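MEM-A1 (PDB 6E0S) probably hydrolyses the beta-lactam ring of antibiotics at a zinc-containing active site, as expected of a subclass B3 metallo-beta-lactamase. Local coordinates at residues W24-Q28 / S63-Q69; Y39-R43 / D242-R246; G129-E135 / F198-F203. All blocks are in the same frame, centred on the assembly; numbering follows the deposited sequence.

Contacts 1 and 2 touch, their centres 13 Å apart, and both involve the N-terminal part of the chain. Segment 24-28 serves both: it bonds the start of helix 66-76 in contact 1, while Gln28 OE1 lies 3.0 Å from Arg43 NH1 and Asp26 O 3.1 Å from Arg43 N, probable hydrogen bonds to contact 2. Contact 3 stands apart, with centres about 25 Å from contact 1 and 28 Å from contact 2. It is also the one closest to the metal: the side chain of Gln132 comes within about 4 Å of a zinc ion, against about 9 Å for Ser63 in contact 1 and 12 Å for Val42 in contact 2.

Contact 1. Residues W24-Q28 / S63-Q69; sequences WNDPQ and SPESAPQ
A strikingly short hydrogen bond, 2.4 Å from Ser66 OG to Asn25 OD1, pins the N-terminal loop 24-28 to the entrance of helix 66-76. The other end of the same amide is held too: Asn25 ND2 donates to Ser63 OG at 3.2 Å. The CA-to-CB bond of Asn25 (m rotamer, backbone near -86/13) points toward the helix start, with its CA 6.0 Å from that of Ser66. Ser63 and Ser66 form a capping box: Ser63 N donates to Ser66 OG (2.9 Å), and Ser63 OG accepts a weak bond from Glu65 N (3.2 Å). The helix so capped makes the crossover between parallel strands 56-59 and 84-88 of the metallo-beta-lactamase fold. One turn on, Gln69 (m, t) reaches back, and its NE2 donates to Asn25 O at 3.1 Å. After Asn25 the loop extends through Asp26 and Pro27, both near -60/150. A water there donates to Gln69 OE1 (2.8 Å) and Asp26 O (3.1 Å).

Contact 2. Residues Y39-R43 / D242-R246; sequences YVGVR and DLWRR. With PO4 (phosphate ion), chain D.
This is a largely buried aromatic contact that joins the two halves of the alpha-beta/beta-alpha sandwich of the metallo-beta-lactamases. Segment 39-43 leaves strand 37-39 of the seven-stranded sheet and turns toward strand 48-50; segment 242-246 opens helix 243-247, which follows strand 232-235 of the five-stranded sheet. The backbones stay well apart, with 10.3 Å between the CA atoms of Tyr39 and Leu243 and 9.2 Å between those of Arg43 and Trp244, so side chains bridge the gap. Trp244 (chi1 m, chi2 126°) is the hub. Its six-membered ring sends an edge toward the face of Tyr39 in a T-shaped pair, centroids 5.4 Å apart and planes at 78°. Tyr39 (chi1 t, chi2 91°) also packs CE1 against Leu243 CD2 at 3.6 Å, and its hydroxyl OH donates to Val42 O at 2.7 Å, within the same loop. Over one face of the indole lies the guanidinium of Arg43 (t, p, t), stacked with planes at 13° and making a cation-pi contact, its CZ 3.7 Å from the centroid of the five-membered ring. Arg43 NH1 is held as well by Gln28 OE1. At the indole edge, Trp244 NE1 makes a weak hydrogen bond to Arg43 O (3.3 Å), and a water links the same two atoms. Asp242, at the N-cap position in a left-handed conformation (60/32), immediately precedes the helix, whose N-terminal amides receive a phosphate ion, probably from the crystallisation liquor: its O2 accepts from Arg245 N at 2.9 Å and, weakly, from Trp244 N at 2.8 Å.

Contact 3. Residues G129-E135 / F198-F203; sequences GDPQYGE and FAAKPF
From Gly129 the loop enters a type I turn, Asp130 to Tyr133, closed by Tyr133 N to Asp130 O (2.9 Å). Asp130 (t rotamer) points away from 198-203; its OD2 accepts from Gln132 N at 2.9 Å, an Asx turn, while OD1 is hydrogen-bonded to NE2 of the zinc ligand His93. Pro131 supplies the direct hydrogen bond across the contact: its O accepts from Ala200 N at 2.9 Å, and its CA lies over the Phe203 ring, 3.5 Å from the centroid, a CH-pi contact. Gln132 (m, t) touches the edge of the Phe198 ring, CD to CD1 3.5 Å, and its side chain lies about 4 Å from a zinc ion, beside the ligands His93 and His169. Two loops of the metallo-beta-lactamase fold, preceding strand 145-148 and helix 214-226, thereby join at the rim of the metal site. Tyr133 and Gly134 (109/-33) form the corner of a type II turn ending at Glu135, and two waters tie Tyr133 O to Ala200 O and Lys201 O. Glu135 OE2 touches Ala200 CB (3.3 Å) and reaches Lys201 O and N through waters, just ahead of the cis Lys201-Pro202 peptide, where Phe203 N hydrogen-bonds to Ala200 O at 2.8 Å.

Contact 1. Residues W24-Q28 / S63-Q69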
# COMPACT_ATOMS: atom_id res chain seq x y z
N TRP A 24 12.53 1.81 -9.85
CA TRP A 24 11.25 2.07 -9.18
C TRP A 24 11.01 3.55 -8.97
O TRP A 24 9.91 4.05 -9.18
CB TRP A 24 11.19 1.32 -7.86
CG TRP A 24 11.02 -0.15 -8.04
CD1 TRP A 24 10.68 -0.80 -9.21
CD2 TRP A 24 11.20 -1.17 -7.05
NE1 TRP A 24 10.64 -2.17 -8.99
CE2 TRP A 24 10.95 -2.42 -7.68
CE3 TRP A 24 11.54 -1.15 -5.69
CZ2 TRP A 24 11.03 -3.63 -6.99
CZ3 TRP A 24 11.62 -2.36 -5.01
CH2 TRP A 24 11.36 -3.58 -5.66
N ASN A 25 12.06 4.29 -8.60
CA ASN A 25 11.93 5.71 -8.28
C ASN A 25 12.02 6.61 -9.50
O ASN A 25 12.18 7.83 -9.35
CB ASN A 25 12.98 6.10 -7.24
CG ASN A 25 12.55 5.74 -5.83
OD1 ASN A 25 11.60 6.32 -5.33
ND2 ASN A 25 13.22 4.77 -5.21
N ASP A 26 11.95 6.05 -10.71
CA ASP A 26 11.96 6.85 -11.92
C ASP A 26 10.80 7.85 -11.93
O ASP A 26 9.79 7.66 -11.23
CB ASP A 26 11.91 5.95 -13.15
CG ASP A 26 13.29 5.53 -13.61
OD1 ASP A 26 14.26 6.24 -13.26
OD2 ASP A 26 13.41 4.49 -14.30
N PRO A 27 10.92 8.91 -12.73
CA PRO A 27 9.89 9.96 -12.75
C PRO A 27 8.52 9.43 -13.19
O PRO A 27 8.41 8.52 -14.01
CB PRO A 27 10.43 10.97 -13.77
CG PRO A 27 11.91 10.78 -13.73
CD PRO A 27 12.11 9.31 -13.51
N GLN A 28 7.49 10.04 -12.61
CA GLN A 28 6.10 9.74 -12.95
C GLN A 28 5.28 10.98 -12.64
O GLN A 28 5.20 11.40 -11.48
CB GLN A 28 5.59 8.53 -12.16
CG GLN A 28 4.10 8.27 -12.32
CD GLN A 28 3.74 7.91 -13.75
OE1 GLN A 28 4.40 7.06 -14.39
NE2 GLN A 28 2.72 8.58 -14.29
N SER A 63 10.15 4.69 -0.91
CA SER A 63 11.45 4.58 -0.25
C SER A 63 11.96 5.96 0.12
O SER A 63 11.34 6.97 -0.23
CB SER A 63 12.41 3.86 -1.18
OG SER A 63 13.04 4.79 -2.02
N PRO A 64 13.07 6.07 0.86
CA PRO A 64 13.58 7.41 1.18
C PRO A 64 13.78 8.27 -0.05
O PRO A 64 13.47 9.46 -0.01
CB PRO A 64 14.92 7.11 1.88
CG PRO A 64 14.69 5.79 2.52
CD PRO A 64 13.83 5.02 1.57
N GLU A 65 14.23 7.69 -1.17
CA GLU A 65 14.38 8.47 -2.40
C GLU A 65 13.05 8.93 -2.95
O GLU A 65 13.00 9.94 -3.66
CB GLU A 65 15.09 7.63 -3.47
CG GLU A 65 16.56 7.64 -3.40
CD GLU A 65 17.18 6.54 -4.21
OE1 GLU A 65 16.83 5.35 -3.99
OE2 GLU A 65 18.04 6.83 -5.03
N SER A 66 11.97 8.20 -2.69
CA SER A 66 10.66 8.58 -3.21
C SER A 66 10.09 9.78 -2.48
O SER A 66 9.35 10.56 -3.08
CB SER A 66 9.64 7.44 -3.08
OG SER A 66 10.19 6.19 -3.43
N ALA A 67 10.38 9.91 -1.18
CA ALA A 67 9.68 10.90 -0.37
C ALA A 67 9.74 12.31 -0.95
O ALA A 67 8.69 12.94 -1.06
CB ALA A 67 10.22 10.82 1.07
N PRO A 68 10.88 12.85 -1.37
CA PRO A 68 10.84 14.22 -1.94
C PRO A 68 10.05 14.32 -3.24
O PRO A 68 9.42 15.35 -3.49
CB PRO A 68 12.32 14.58 -2.13
CG PRO A 68 13.02 13.29 -2.12
CD PRO A 68 12.27 12.39 -1.20
N GLN A 69 10.04 13.26 -4.05
CA GLN A 69 9.22 13.25 -5.28
C GLN A 69 7.73 13.24 -4.95
O GLN A 69 6.94 13.92 -5.61
CB GLN A 69 9.58 12.05 -6.15
CG GLN A 69 11.03 12.02 -6.61
CD GLN A 69 11.31 10.86 -7.52
OE1 GLN A 69 10.99 10.89 -8.71
NE2 GLN A 69 11.91 9.79 -6.97
O HOH W 1 8.51 10.16 -9.83

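Contact 2. Residues Y39-R43 / D242-R246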
# COMPACT_ATOMS: atom_id res chain seq x y z
N TYR A 39 -3.04 9.80 -7.74
CA TYR A 39 -1.74 9.15 -7.64
C TYR A 39 -0.61 10.17 -7.50
O TYR A 39 -0.47 11.07 -8.33
CB TYR A 39 -1.50 8.28 -8.88
CG TYR A 39 -0.29 7.36 -8.78
CD1 TYR A 39 -0.43 6.05 -8.28
CD2 TYR A 39 0.97 7.79 -9.20
CE1 TYR A 39 0.68 5.18 -8.21
CE2 TYR A 39 2.07 6.92 -9.13
CZ TYR A 39 1.91 5.64 -8.63
OH TYR A 39 2.98 4.81 -8.56
N VAL A 40 0.25 9.99 -6.49
CA VAL A 40 1.37 10.92 -6.27
C VAL A 40 2.68 10.17 -6.04
O VAL A 40 3.69 10.75 -5.60
CB VAL A 40 1.09 11.87 -5.08
CG1 VAL A 40 -0.03 12.85 -5.42
CG2 VAL A 40 0.79 11.07 -3.80
N GLY A 41 2.70 8.88 -6.37
CA GLY A 41 3.88 8.06 -6.18
C GLY A 41 4.91 8.19 -7.29
O GLY A 41 4.90 9.14 -8.08
N VAL A 42 5.79 7.20 -7.37
CA VAL A 42 6.82 7.19 -8.40
C VAL A 42 6.50 6.07 -9.40
O VAL A 42 5.46 5.41 -9.31
CB VAL A 42 8.23 7.06 -7.79
CG1 VAL A 42 8.53 8.26 -6.91
CG2 VAL A 42 8.42 5.76 -6.99
N ARG A 43 7.37 5.86 -10.38
CA ARG A 43 6.99 4.92 -11.43
C ARG A 43 6.79 3.50 -10.89
O ARG A 43 5.87 2.78 -11.33
CB ARG A 43 8.04 4.96 -12.54
CG ARG A 43 7.72 4.07 -13.70
CD ARG A 43 6.41 4.42 -14.34
NE ARG A 43 6.18 3.53 -15.48
CZ ARG A 43 5.18 3.67 -16.35
NH1 ARG A 43 4.33 4.67 -16.20
NH2 ARG A 43 5.05 2.81 -17.37
N ASP A 242 -1.71 -3.62 -12.79
CA ASP A 242 -1.95 -3.13 -14.15
C ASP A 242 -2.34 -1.66 -14.17
O ASP A 242 -3.13 -1.24 -15.03
CB ASP A 242 -3.05 -3.94 -14.87
CG ASP A 242 -2.65 -5.37 -15.19
OD1 ASP A 242 -1.45 -5.73 -15.19
OD2 ASP A 242 -3.58 -6.15 -15.48
N LEU A 243 -1.82 -0.87 -13.24
CA LEU A 243 -2.21 0.54 -13.20
C LEU A 243 -1.83 1.27 -14.49
O LEU A 243 -2.61 2.09 -14.99
CB LEU A 243 -1.56 1.24 -12.00
CG LEU A 243 -2.04 2.68 -11.81
CD1 LEU A 243 -3.56 2.78 -11.59
CD2 LEU A 243 -1.26 3.27 -10.61
N TRP A 244 -0.66 0.97 -15.05
CA TRP A 244 -0.22 1.74 -16.22
C TRP A 244 -1.01 1.33 -17.46
O TRP A 244 -1.29 2.17 -18.32
CB TRP A 244 1.29 1.60 -16.42
CG TRP A 244 2.03 1.95 -15.16
CD1 TRP A 244 2.96 1.18 -14.50
CD2 TRP A 244 1.90 3.17 -14.41
NE1 TRP A 244 3.40 1.86 -13.36
CE2 TRP A 244 2.75 3.07 -13.29
CE3 TRP A 244 1.11 4.33 -14.56
CZ2 TRP A 244 2.85 4.09 -12.32
CZ3 TRP A 244 1.21 5.34 -13.62
CH2 TRP A 244 2.08 5.21 -12.51
N ARG A 245 -1.41 0.06 -17.56
CA ARG A 245 -2.27 -0.33 -18.66
C ARG A 245 -3.60 0.44 -18.61
O ARG A 245 -4.09 0.92 -19.64
CB ARG A 245 -2.53 -1.84 -18.66
CG ARG A 245 -3.53 -2.25 -19.72
CD ARG A 245 -3.83 -3.74 -19.75
NE ARG A 245 -4.36 -4.26 -18.48
CZ ARG A 245 -5.58 -4.02 -17.99
NH1 ARG A 245 -6.45 -3.25 -18.63
NH2 ARG A 245 -5.94 -4.56 -16.83
N ARG A 246 -4.17 0.59 -17.42
CA ARG A 246 -5.44 1.30 -17.31
C ARG A 246 -5.25 2.81 -17.50
O ARG A 246 -6.03 3.46 -18.19
CB ARG A 246 -6.08 1.03 -15.95
CG ARG A 246 -6.61 -0.39 -15.78
CD ARG A 246 -7.39 -0.53 -14.45
NE ARG A 246 -6.49 -0.98 -13.39
CZ ARG A 246 -6.32 -0.36 -12.23
NH1 ARG A 246 -7.01 0.74 -11.91
NH2 ARG A 246 -5.43 -0.87 -11.37
P PO4 D . 1.40 -2.36 -16.37
O1 PO4 D . 1.04 -3.83 -16.22
O2 PO4 D . 0.30 -1.50 -15.83
O3 PO4 D . 2.69 -2.11 -15.61
O4 PO4 D . 1.58 -2.04 -17.85
O HOH W 2 5.75 0.19 -12.44

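Contact 3. Residues G129-E135 / F198-F203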
# COMPACT_ATOMS: atom_id res chain seq x y z
N GLY A 129 10.44 -11.89 12.69
CA GLY A 129 9.52 -12.76 12.00
C GLY A 129 9.18 -12.33 10.59
O GLY A 129 8.29 -12.93 9.98
N ASP A 130 9.87 -11.33 10.04
CA ASP A 130 9.56 -10.92 8.68
C ASP A 130 10.00 -12.01 7.73
O ASP A 130 11.08 -12.59 7.90
CB ASP A 130 10.26 -9.61 8.30
CG ASP A 130 9.59 -8.90 7.13
OD1 ASP A 130 8.90 -7.89 7.36
OD2 ASP A 130 9.79 -9.33 5.99
N PRO A 131 9.17 -12.35 6.71
CA PRO A 131 9.60 -13.34 5.72
C PRO A 131 10.92 -12.96 5.07
O PRO A 131 11.64 -13.83 4.59
CB PRO A 131 8.45 -13.35 4.70
CG PRO A 131 7.23 -12.95 5.50
CD PRO A 131 7.77 -11.91 6.52
N GLN A 132 11.25 -11.67 5.05
CA GLN A 132 12.50 -11.21 4.44
C GLN A 132 13.53 -10.80 5.48
O GLN A 132 14.55 -10.19 5.13
CB GLN A 132 12.25 -10.05 3.47
CG GLN A 132 11.19 -10.36 2.41
CD GLN A 132 11.10 -9.28 1.35
OE1 GLN A 132 12.11 -8.70 0.94
NE2 GLN A 132 9.88 -9.03 0.87
N TYR A 133 13.32 -11.17 6.75
CA TYR A 133 14.26 -10.77 7.79
C TYR A 133 15.68 -11.22 7.44
O TYR A 133 15.92 -12.38 7.08
CB TYR A 133 13.87 -11.35 9.16
CG TYR A 133 14.88 -11.01 10.24
CD1 TYR A 133 15.77 -11.96 10.72
CD2 TYR A 133 14.96 -9.72 10.76
CE1 TYR A 133 16.71 -11.63 11.70
CE2 TYR A 133 15.87 -9.38 11.74
CZ TYR A 133 16.74 -10.34 12.20
OH TYR A 133 17.64 -9.98 13.16
N GLY A 134 16.62 -10.29 7.55
CA GLY A 134 17.99 -10.53 7.17
C GLY A 134 18.40 -9.79 5.92
O GLY A 134 19.57 -9.42 5.78
N GLU A 135 17.48 -9.60 4.98
CA GLU A 135 17.78 -8.86 3.77
C GLU A 135 17.07 -7.52 3.71
O GLU A 135 17.07 -6.88 2.66
CB GLU A 135 17.45 -9.73 2.56
CG GLU A 135 18.12 -11.08 2.69
CD GLU A 135 18.12 -11.85 1.40
OE1 GLU A 135 18.03 -11.21 0.33
OE2 GLU A 135 18.19 -13.10 1.45
N PHE A 198 7.21 -13.83 -0.81
CA PHE A 198 8.62 -13.66 -1.11
C PHE A 198 9.39 -13.80 0.20
O PHE A 198 8.99 -13.24 1.22
CB PHE A 198 8.88 -12.29 -1.76
CG PHE A 198 10.29 -12.12 -2.22
CD1 PHE A 198 11.22 -11.50 -1.41
CD2 PHE A 198 10.69 -12.63 -3.45
CE1 PHE A 198 12.55 -11.36 -1.84
CE2 PHE A 198 12.02 -12.50 -3.88
CZ PHE A 198 12.95 -11.87 -3.07
N ALA A 199 10.49 -14.55 0.17
CA ALA A 199 11.18 -14.89 1.42
C ALA A 199 12.69 -14.77 1.27
O ALA A 199 13.25 -15.12 0.23
CB ALA A 199 10.85 -16.32 1.89
N ALA A 200 13.34 -14.28 2.32
CA ALA A 200 14.79 -14.36 2.43
C ALA A 200 15.18 -15.62 3.18
O ALA A 200 14.53 -15.99 4.17
CB ALA A 200 15.34 -13.13 3.13
N LYS A 201 16.23 -16.29 2.70
CA LYS A 201 16.75 -17.46 3.40
C LYS A 201 17.07 -17.09 4.85
O LYS A 201 17.70 -16.04 5.10
CB LYS A 201 18.00 -17.99 2.70
CG LYS A 201 17.77 -18.42 1.25
CD LYS A 201 19.06 -18.93 0.58
CE LYS A 201 19.51 -18.04 -0.59
NZ LYS A 201 20.31 -16.85 -0.17
N PRO A 202 16.68 -17.92 5.84
CA PRO A 202 16.15 -19.26 5.66
C PRO A 202 14.64 -19.37 5.80
O PRO A 202 14.16 -20.46 6.11
CB PRO A 202 16.82 -20.03 6.79
CG PRO A 202 16.83 -19.01 7.91
CD PRO A 202 16.95 -17.64 7.26
N PHE A 203 13.90 -18.28 5.59
CA PHE A 203 12.46 -18.30 5.85
C PHE A 203 11.74 -19.19 4.84
O PHE A 203 12.06 -19.17 3.64
CB PHE A 203 11.90 -16.88 5.79
CG PHE A 203 10.47 -16.79 6.23
CD1 PHE A 203 10.15 -16.54 7.55
CD2 PHE A 203 9.44 -16.94 5.31
CE1 PHE A 203 8.83 -16.46 7.95
CE2 PHE A 203 8.12 -16.87 5.71
CZ PHE A 203 7.82 -16.63 7.03
O HOH W 3 7.84 -10.85 1.84
O HOH W 4 18.17 -14.05 6.95
O HOH W 5 14.58 -14.53 6.66
O HOH W 6 19.30 -14.26 3.44
O HOH W 7 17.46 -15.32 0.18